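Local coordinates for protein hypothetic aldehyde deformylating oxygenase (Sulfolobus tokodaii, PDB 5V4T) that binds iron in a ferritin-like helical bundle and probably acts as an aldehyde deformylating oxygenase, at residues E111-T116 with N196-L201; F106-E111 with R147-G152; Q10-G15 with E185-S190. All blocks are in the same frame, centred on the assembly; numbering follows the deposited sequence.

Interaction 1 of 3, residues E111-T116 with N196-L201. With FE (Fe (III) ion), chain C.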
# COMPACT_ATOMS: atom_id res chain seq x y z
N GLU A 111 4.03 2.82 -0.06
CA GLU A 111 4.30 2.16 1.20
C GLU A 111 4.29 3.12 2.37
O GLU A 111 3.76 2.79 3.42
CB GLU A 111 5.60 1.36 1.13
CG GLU A 111 5.61 0.32 0.01
CD GLU A 111 6.90 -0.50 -0.05
OE1 GLU A 111 7.98 0.11 -0.11
OE2 GLU A 111 6.88 -1.77 -0.07
N GLY A 112 4.88 4.30 2.24
CA GLY A 112 5.12 5.17 3.37
C GLY A 112 4.02 6.15 3.67
O GLY A 112 4.06 6.77 4.72
N VAL A 113 3.05 6.29 2.77
CA VAL A 113 1.87 7.14 3.06
C VAL A 113 0.57 6.33 2.94
O VAL A 113 -0.10 6.11 3.97
CB VAL A 113 1.85 8.35 2.13
CG1 VAL A 113 0.60 9.14 2.48
CG2 VAL A 113 3.07 9.19 2.35
N LEU A 114 0.25 5.83 1.77
CA LEU A 114 -1.01 5.13 1.53
C LEU A 114 -1.11 3.87 2.35
O LEU A 114 -2.10 3.68 3.05
CB LEU A 114 -1.21 4.80 0.07
CG LEU A 114 -1.53 6.03 -0.73
CD1 LEU A 114 -1.25 5.67 -2.16
CD2 LEU A 114 -3.04 6.33 -0.50
N ALA A 115 -0.12 3.00 2.26
CA ALA A 115 -0.17 1.71 2.98
C ALA A 115 -0.19 1.94 4.46
O ALA A 115 -0.88 1.21 5.19
CB ALA A 115 0.96 0.77 2.60
N THR A 116 0.56 2.93 4.97
CA THR A 116 0.59 3.26 6.36
C THR A 116 -0.82 3.55 6.89
O THR A 116 -1.25 3.00 7.93
CB THR A 116 1.56 4.45 6.65
OG1 THR A 116 2.87 4.12 6.14
CG2 THR A 116 1.60 4.74 8.12
N ASN A 196 -5.47 14.42 7.08
CA ASN A 196 -4.53 15.07 7.99
C ASN A 196 -3.37 14.19 8.37
O ASN A 196 -2.24 14.67 8.44
CB ASN A 196 -5.19 15.64 9.27
CG ASN A 196 -6.28 16.66 8.97
OD1 ASN A 196 -6.34 17.25 7.90
ND2 ASN A 196 -7.16 16.82 9.92
N LEU A 197 -3.63 12.92 8.67
CA LEU A 197 -2.57 11.98 8.93
C LEU A 197 -1.66 11.82 7.72
O LEU A 197 -0.44 11.82 7.89
CB LEU A 197 -3.18 10.63 9.34
CG LEU A 197 -2.16 9.51 9.35
CD1 LEU A 197 -1.05 9.70 10.38
CD2 LEU A 197 -2.95 8.29 9.67
N MET A 198 -2.23 11.73 6.52
CA MET A 198 -1.41 11.63 5.33
C MET A 198 -0.46 12.79 5.21
O MET A 198 0.69 12.61 4.79
CB MET A 198 -2.24 11.43 4.07
CG MET A 198 -2.98 10.12 4.05
SD MET A 198 -4.21 10.12 2.72
CE MET A 198 -3.14 9.66 1.40
N GLU A 199 -0.93 14.02 5.53
CA GLU A 199 -0.06 15.17 5.44
C GLU A 199 1.09 15.08 6.39
O GLU A 199 2.19 15.47 6.07
CB GLU A 199 -0.90 16.42 5.73
CG GLU A 199 -1.93 16.67 4.67
CD GLU A 199 -1.36 17.51 3.49
OE1 GLU A 199 -0.13 17.81 3.39
OE2 GLU A 199 -2.22 17.95 2.71
N GLU A 200 0.86 14.56 7.61
CA GLU A 200 1.92 14.40 8.56
C GLU A 200 2.93 13.33 8.11
O GLU A 200 4.11 13.45 8.27
CB GLU A 200 1.37 14.10 9.92
CG GLU A 200 0.46 15.23 10.39
CD GLU A 200 1.04 16.53 11.04
OE1 GLU A 200 2.27 16.99 10.87
OE2 GLU A 200 0.12 17.10 11.78
N LEU A 201 2.42 12.25 7.54
CA LEU A 201 3.31 11.22 6.97
C LEU A 201 4.18 11.72 5.81
O LEU A 201 5.34 11.40 5.72
CB LEU A 201 2.48 10.04 6.54
CG LEU A 201 1.78 9.25 7.64
CD1 LEU A 201 0.75 8.25 7.11
CD2 LEU A 201 2.79 8.51 8.49
FE FE C . 5.93 -3.18 0.83
O HOH W 1 4.08 -2.84 -0.03
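In this ferritin-like helical bundle, helix 98-128, which supplies an iron ligand from one side, is backed on another by helix 191-211. The segments 111-116 and 196-201 run nearly antiparallel, their axes crossing at 159° and approaching to 9.3 Å. Helix 111-116 contains a wider pi-type turn at 111-115. Its E111 takes no part in the packing: the extended carboxylate reaches the metal, OE2 lying 1.9 Å from FE, while E57, E145 and H148 supply further ligands.

The side chains that meet across the interface do so through carbon atoms, mostly methyls, L201 also resting against two backbone carbonyls. V113 sets CG1 anti to its backbone N (chi1 179°), and this methyl meets M198 at about a right angle, with V113 CG1 3.9 Å from M198 CE. The thioether chain bends at chi3 (83°), so the same terminal methyl also touches the tip of L114, whose CD2 comes within 3.8 Å of M198 CE although L114 leaves its backbone in the other direction. A173 on helix 159-179 touches both L114 and M198. L201 leaves its backbone toward segment 111-116 and meets T116 tip to tip, L201 CD1 resting 3.8 Å from T116 CG2. The same CD1 lies 3.9 Å from the carbonyl oxygen of V113, and the CB of L201 packs near G112 O.

T116 thus turns its methyl, anti to the backbone N, to the leucine. R205, further along helix 191-211, hydrogen-bonds G112 O through NE. With no hydrogen bond joining the two segments themselves, their cohesion rests on methyl packing, and the polar chemistry of E111 is directed to the iron.

Interaction 2 of 3, residues F106-E111 with R147-G152. With FE (Fe (III) ion), chain C.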
# COMPACT_ATOMS: atom_id res chain seq x y z
N PHE A 106 6.71 4.36 -5.12
CA PHE A 106 6.33 3.12 -4.40
C PHE A 106 6.77 3.20 -2.96
O PHE A 106 5.89 3.32 -2.04
CB PHE A 106 6.91 1.87 -5.06
CG PHE A 106 6.31 0.63 -4.47
CD1 PHE A 106 4.98 0.27 -4.74
CD2 PHE A 106 7.05 -0.18 -3.64
CE1 PHE A 106 4.41 -0.83 -4.14
CE2 PHE A 106 6.48 -1.30 -3.06
CZ PHE A 106 5.16 -1.62 -3.30
N HIS A 107 8.06 3.24 -2.66
CA HIS A 107 8.41 3.17 -1.25
C HIS A 107 7.86 4.33 -0.44
O HIS A 107 7.41 4.16 0.69
CB HIS A 107 9.90 3.00 -1.07
CG HIS A 107 10.45 1.79 -1.77
ND1 HIS A 107 10.56 1.68 -3.15
CD2 HIS A 107 10.84 0.60 -1.28
CE1 HIS A 107 11.04 0.50 -3.46
NE2 HIS A 107 11.23 -0.18 -2.34
N MET A 108 8.05 5.56 -0.92
CA MET A 108 7.62 6.71 -0.12
C MET A 108 6.11 6.91 -0.13
O MET A 108 5.53 6.98 0.92
CB MET A 108 8.31 8.02 -0.59
CG MET A 108 9.82 7.99 -0.46
SD MET A 108 10.49 7.80 1.20
CE MET A 108 11.00 6.07 1.18
N ILE A 109 5.51 7.03 -1.31
CA ILE A 109 4.11 7.39 -1.38
C ILE A 109 3.22 6.15 -1.11
O ILE A 109 2.23 6.20 -0.42
CB ILE A 109 3.78 8.08 -2.73
CG1 ILE A 109 4.30 9.52 -2.77
CG2 ILE A 109 2.31 8.00 -3.09
CD1 ILE A 109 3.54 10.50 -1.89
N THR A 110 3.53 5.06 -1.77
CA THR A 110 2.62 3.90 -1.71
C THR A 110 2.80 3.19 -0.40
O THR A 110 1.82 2.96 0.31
CB THR A 110 2.81 2.94 -2.90
OG1 THR A 110 2.64 3.68 -4.12
CG2 THR A 110 1.81 1.82 -2.88
N GLU A 111 4.03 2.82 -0.06
CA GLU A 111 4.30 2.16 1.20
C GLU A 111 4.29 3.12 2.37
O GLU A 111 3.76 2.79 3.42
CB GLU A 111 5.60 1.36 1.13
CG GLU A 111 5.61 0.32 0.01
CD GLU A 111 6.90 -0.50 -0.05
OE1 GLU A 111 7.98 0.11 -0.11
OE2 GLU A 111 6.88 -1.77 -0.07
N ARG A 147 10.43 -1.74 7.19
CA ARG A 147 11.71 -2.01 6.54
C ARG A 147 11.69 -1.68 5.09
O ARG A 147 12.71 -1.21 4.54
CB ARG A 147 12.08 -3.47 6.74
CG ARG A 147 12.48 -3.91 8.13
CD ARG A 147 13.10 -5.33 8.08
NE ARG A 147 12.26 -6.36 7.44
CZ ARG A 147 11.30 -7.08 8.03
NH1 ARG A 147 10.97 -6.90 9.28
NH2 ARG A 147 10.62 -7.97 7.34
N HIS A 148 10.56 -1.86 4.43
CA HIS A 148 10.43 -1.47 3.02
C HIS A 148 10.68 0.03 2.84
O HIS A 148 11.39 0.46 1.95
CB HIS A 148 9.10 -1.86 2.42
CG HIS A 148 8.90 -3.36 2.34
ND1 HIS A 148 7.80 -3.95 1.76
CD2 HIS A 148 9.66 -4.37 2.83
CE1 HIS A 148 7.91 -5.26 1.85
NE2 HIS A 148 9.02 -5.55 2.50
N VAL A 149 10.06 0.82 3.67
CA VAL A 149 10.24 2.25 3.59
C VAL A 149 11.67 2.69 3.87
O VAL A 149 12.21 3.51 3.12
CB VAL A 149 9.22 2.93 4.55
CG1 VAL A 149 9.54 4.42 4.64
CG2 VAL A 149 7.83 2.72 4.05
N SER A 150 12.31 2.09 4.87
CA SER A 150 13.73 2.35 5.20
C SER A 150 14.61 1.98 4.05
O SER A 150 15.51 2.75 3.65
CB SER A 150 14.21 1.54 6.42
OG SER A 150 13.49 1.96 7.50
N PHE A 151 14.30 0.85 3.42
CA PHE A 151 15.05 0.47 2.23
C PHE A 151 14.90 1.49 1.11
O PHE A 151 15.89 1.87 0.47
CB PHE A 151 14.61 -0.92 1.75
CG PHE A 151 15.29 -1.36 0.49
CD1 PHE A 151 16.66 -1.51 0.42
CD2 PHE A 151 14.53 -1.69 -0.59
CE1 PHE A 151 17.25 -1.89 -0.81
CE2 PHE A 151 15.11 -2.03 -1.80
CZ PHE A 151 16.46 -2.12 -1.89
N GLY A 152 13.67 1.97 0.88
CA GLY A 152 13.46 2.94 -0.15
C GLY A 152 14.29 4.18 0.10
O GLY A 152 14.82 4.75 -0.87
FE FE C . 5.93 -3.18 0.83
O HOH W 1 4.08 -2.84 -0.03
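F106 opens the segment 106-111, and its carbonyl oxygen accepts E111 N at 2.8 Å, the i to i+5 bond of a wider pi-type turn in helix 98-128. CD2 of the F106 ring lies over one face of the H107 imidazole, toward its rim. H107 leaves its backbone toward helix 147-152, and the edge of its ring meets the backbone there: H107 CD2 lies 3.3 Å from H148 O, near the ring plane. Its CG is 3.6 Å from G152 CA; the absence of a side chain at G152 lets the ring lie against the backbone, since a CB would collide with H107 CB. The F151 ring stands obliquely to the imidazole, while H107 NE2 is hydrogen-bonded to Q53 OE1 on helix 49-67.

M108 bends at chi2 and chi3 to bring its methyl against V149, with M108 CE 3.4 Å from V149 O and also near V149 CG1. E111 closes the segment. Its CB packs on V149 CG2, and the chain, extended beyond CG, presents OE2 as an iron ligand. H148 ND1 binds the same ion, FE, at 2.2 Å. The two side chains cross at about a right angle, with carboxylate and ring planes 33° apart, and E111 OE2 lies 3.0 Å from H148 ND1 as a fellow ligand, not a hydrogen-bond partner.

E57, E145 and water 1 complete the coordination sphere. E56 OE1 hydrogen-bonds H148 NE2, a second-shell contact that, with the Fe-ND1 bond, holds the ring's rotation and may make the imidazole a somewhat stronger donor. The carboxylates that bind the ion, buried E111 among them, probably offset the ferric charge.

Interaction 3 of 3, residues Q10-G15 with E185-S190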
# COMPACT_ATOMS: atom_id res chain seq x y z
N GLN A 10 -21.93 -6.47 8.24
CA GLN A 10 -21.68 -6.42 6.84
C GLN A 10 -20.90 -5.19 6.38
O GLN A 10 -20.00 -5.31 5.57
CB GLN A 10 -23.02 -6.51 6.09
CG GLN A 10 -22.79 -6.56 4.61
CD GLN A 10 -24.09 -6.70 3.87
OE1 GLN A 10 -24.74 -7.73 3.95
NE2 GLN A 10 -24.49 -5.65 3.17
N GLU A 11 -21.26 -4.01 6.85
CA GLU A 11 -20.54 -2.77 6.43
C GLU A 11 -19.05 -2.79 6.82
O GLU A 11 -18.18 -2.24 6.14
CB GLU A 11 -21.21 -1.54 7.07
CG GLU A 11 -22.49 -1.06 6.40
CD GLU A 11 -22.92 0.35 6.87
OE1 GLU A 11 -22.71 0.71 8.06
OE2 GLU A 11 -23.46 1.13 6.05
N ILE A 12 -18.79 -3.47 7.93
CA ILE A 12 -17.41 -3.64 8.43
C ILE A 12 -16.68 -4.60 7.54
O ILE A 12 -15.58 -4.33 7.05
CB ILE A 12 -17.43 -4.13 9.85
CG1 ILE A 12 -18.19 -3.15 10.75
CG2 ILE A 12 -15.99 -4.37 10.31
CD1 ILE A 12 -17.55 -1.79 10.88
N ARG A 13 -17.27 -5.75 7.22
CA ARG A 13 -16.67 -6.62 6.23
C ARG A 13 -16.45 -5.95 4.89
O ARG A 13 -15.40 -6.18 4.24
CB ARG A 13 -17.47 -7.91 6.03
CG ARG A 13 -17.41 -8.86 7.19
CD ARG A 13 -18.16 -10.16 6.90
NE ARG A 13 -19.51 -9.95 7.34
CZ ARG A 13 -20.59 -10.01 6.56
NH1 ARG A 13 -20.51 -10.29 5.28
NH2 ARG A 13 -21.77 -9.79 7.12
N GLU A 14 -17.42 -5.15 4.42
CA GLU A 14 -17.26 -4.48 3.14
C GLU A 14 -16.09 -3.52 3.13
O GLU A 14 -15.36 -3.43 2.14
CB GLU A 14 -18.52 -3.69 2.76
CG GLU A 14 -19.55 -4.69 2.23
CD GLU A 14 -20.93 -4.07 2.01
OE1 GLU A 14 -21.13 -2.87 2.35
OE2 GLU A 14 -21.80 -4.83 1.55
N GLY A 15 -15.93 -2.82 4.24
CA GLY A 15 -14.84 -1.87 4.37
C GLY A 15 -13.48 -2.54 4.44
O GLY A 15 -12.48 -2.06 3.84
N GLU A 185 -15.92 5.41 5.67
CA GLU A 185 -16.71 6.06 6.71
C GLU A 185 -17.54 5.11 7.56
O GLU A 185 -17.65 5.32 8.75
CB GLU A 185 -17.59 7.17 6.13
CG GLU A 185 -16.81 8.38 5.70
CD GLU A 185 -17.72 9.51 5.23
OE1 GLU A 185 -18.79 9.24 4.61
OE2 GLU A 185 -17.34 10.66 5.50
N PRO A 186 -18.11 4.06 6.97
CA PRO A 186 -18.81 3.10 7.84
C PRO A 186 -17.95 2.36 8.86
O PRO A 186 -18.47 1.77 9.82
CB PRO A 186 -19.43 2.12 6.84
CG PRO A 186 -19.61 2.97 5.63
CD PRO A 186 -18.34 3.78 5.57
N LEU A 187 -16.64 2.34 8.67
CA LEU A 187 -15.76 1.82 9.68
C LEU A 187 -15.53 2.80 10.83
O LEU A 187 -14.84 2.46 11.78
CB LEU A 187 -14.42 1.42 9.08
CG LEU A 187 -14.41 0.51 7.84
CD1 LEU A 187 -13.02 0.12 7.39
CD2 LEU A 187 -15.22 -0.73 8.08
N GLY A 188 -16.10 4.01 10.75
CA GLY A 188 -16.04 4.96 11.86
C GLY A 188 -14.93 6.03 11.71
O GLY A 188 -14.76 6.85 12.59
N TYR A 189 -14.28 6.08 10.57
CA TYR A 189 -13.17 7.02 10.31
C TYR A 189 -13.66 8.27 9.62
O TYR A 189 -14.61 8.22 8.85
CB TYR A 189 -12.11 6.38 9.43
CG TYR A 189 -11.43 5.27 10.17
CD1 TYR A 189 -10.32 5.52 10.96
CD2 TYR A 189 -11.93 3.98 10.17
CE1 TYR A 189 -9.73 4.54 11.72
CE2 TYR A 189 -11.33 2.98 10.94
CZ TYR A 189 -10.23 3.26 11.69
OH TYR A 189 -9.66 2.25 12.46
N SER A 190 -13.01 9.37 9.95
CA SER A 190 -13.19 10.64 9.29
C SER A 190 -12.21 10.75 8.12
O SER A 190 -11.01 10.65 8.37
CB SER A 190 -12.87 11.74 10.25
OG SER A 190 -12.61 12.94 9.57
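L187 is the centre of this contact, inserting its CD2 methyl between the backbone of I12 and the glycine nearly one turn further along helix 10-23. L187 CD2 sits 3.7 Å from I12 CA, and it also touches the carbonyl oxygen of E11 and lies 3.9 Å from G15 CA. At G15 a side chain would point at the loop, and its CB would clash with L187 CD2, so the bare backbone there is what lets the leucine lie so close. I12 crosses the leucine obliquely. Its CG1 lies beside the backbone N (chi1 -59°), anti to the carbonyl carbon, and the end of the chain brings I12 CD1 to 3.8 Å from L187 CD2 and equally near P186 O.

P186 covers the more exposed side. E11 meets it at about a right angle, its extended chain placing E11 OE1 3.8 Å from P186 CB, so the carboxylate lies against the pyrrolidine carbon with no hydrogen bond between the segments.

Outward from these contacts, the loop conformation is consistent with the placing of P186 and L187. Residues 185-187 form a short 3-10 turn, and G188 N donates to E185 O at 2.8 Å. G188 follows with positive phi (98°), where a CB would be jammed against the preceding carbonyl oxygen. The CB of L187 lies at the edge of the Y189 ring, in its plane, and Y189 OH hydrogen-bonds E124 on helix 98-128. I12 and L187 also touch that helix, at T125 and I121 respectively.

S190 ends the loop as an N-cap, its OG accepting E193 N at the start of helix 191-211. The contact therefore seats the N-terminal helix against an interhelical connection at one end of the ferritin-like bundle, away from the iron site.

From the N terminus, helix 10-23 is the first element used: interaction 3 joins it to the loop before helix 191-211, closing a loop of 169 intervening residues. Interaction 2 lies wholly within that span, closing a loop of 35 residues between helix 98-128 and helix 132-155, and its centre is about 27 Å from that of interaction 3, on the other side of the chain's centre. Interaction 1 starts on the same helix 98-128 but reaches past to helix 191-211, closing a loop of 79 residues, so it crosses both of the others. Interactions 1 and 2 share E111, the iron and water 1, making helix 98-128 the link between the metal site and the C-terminal helix.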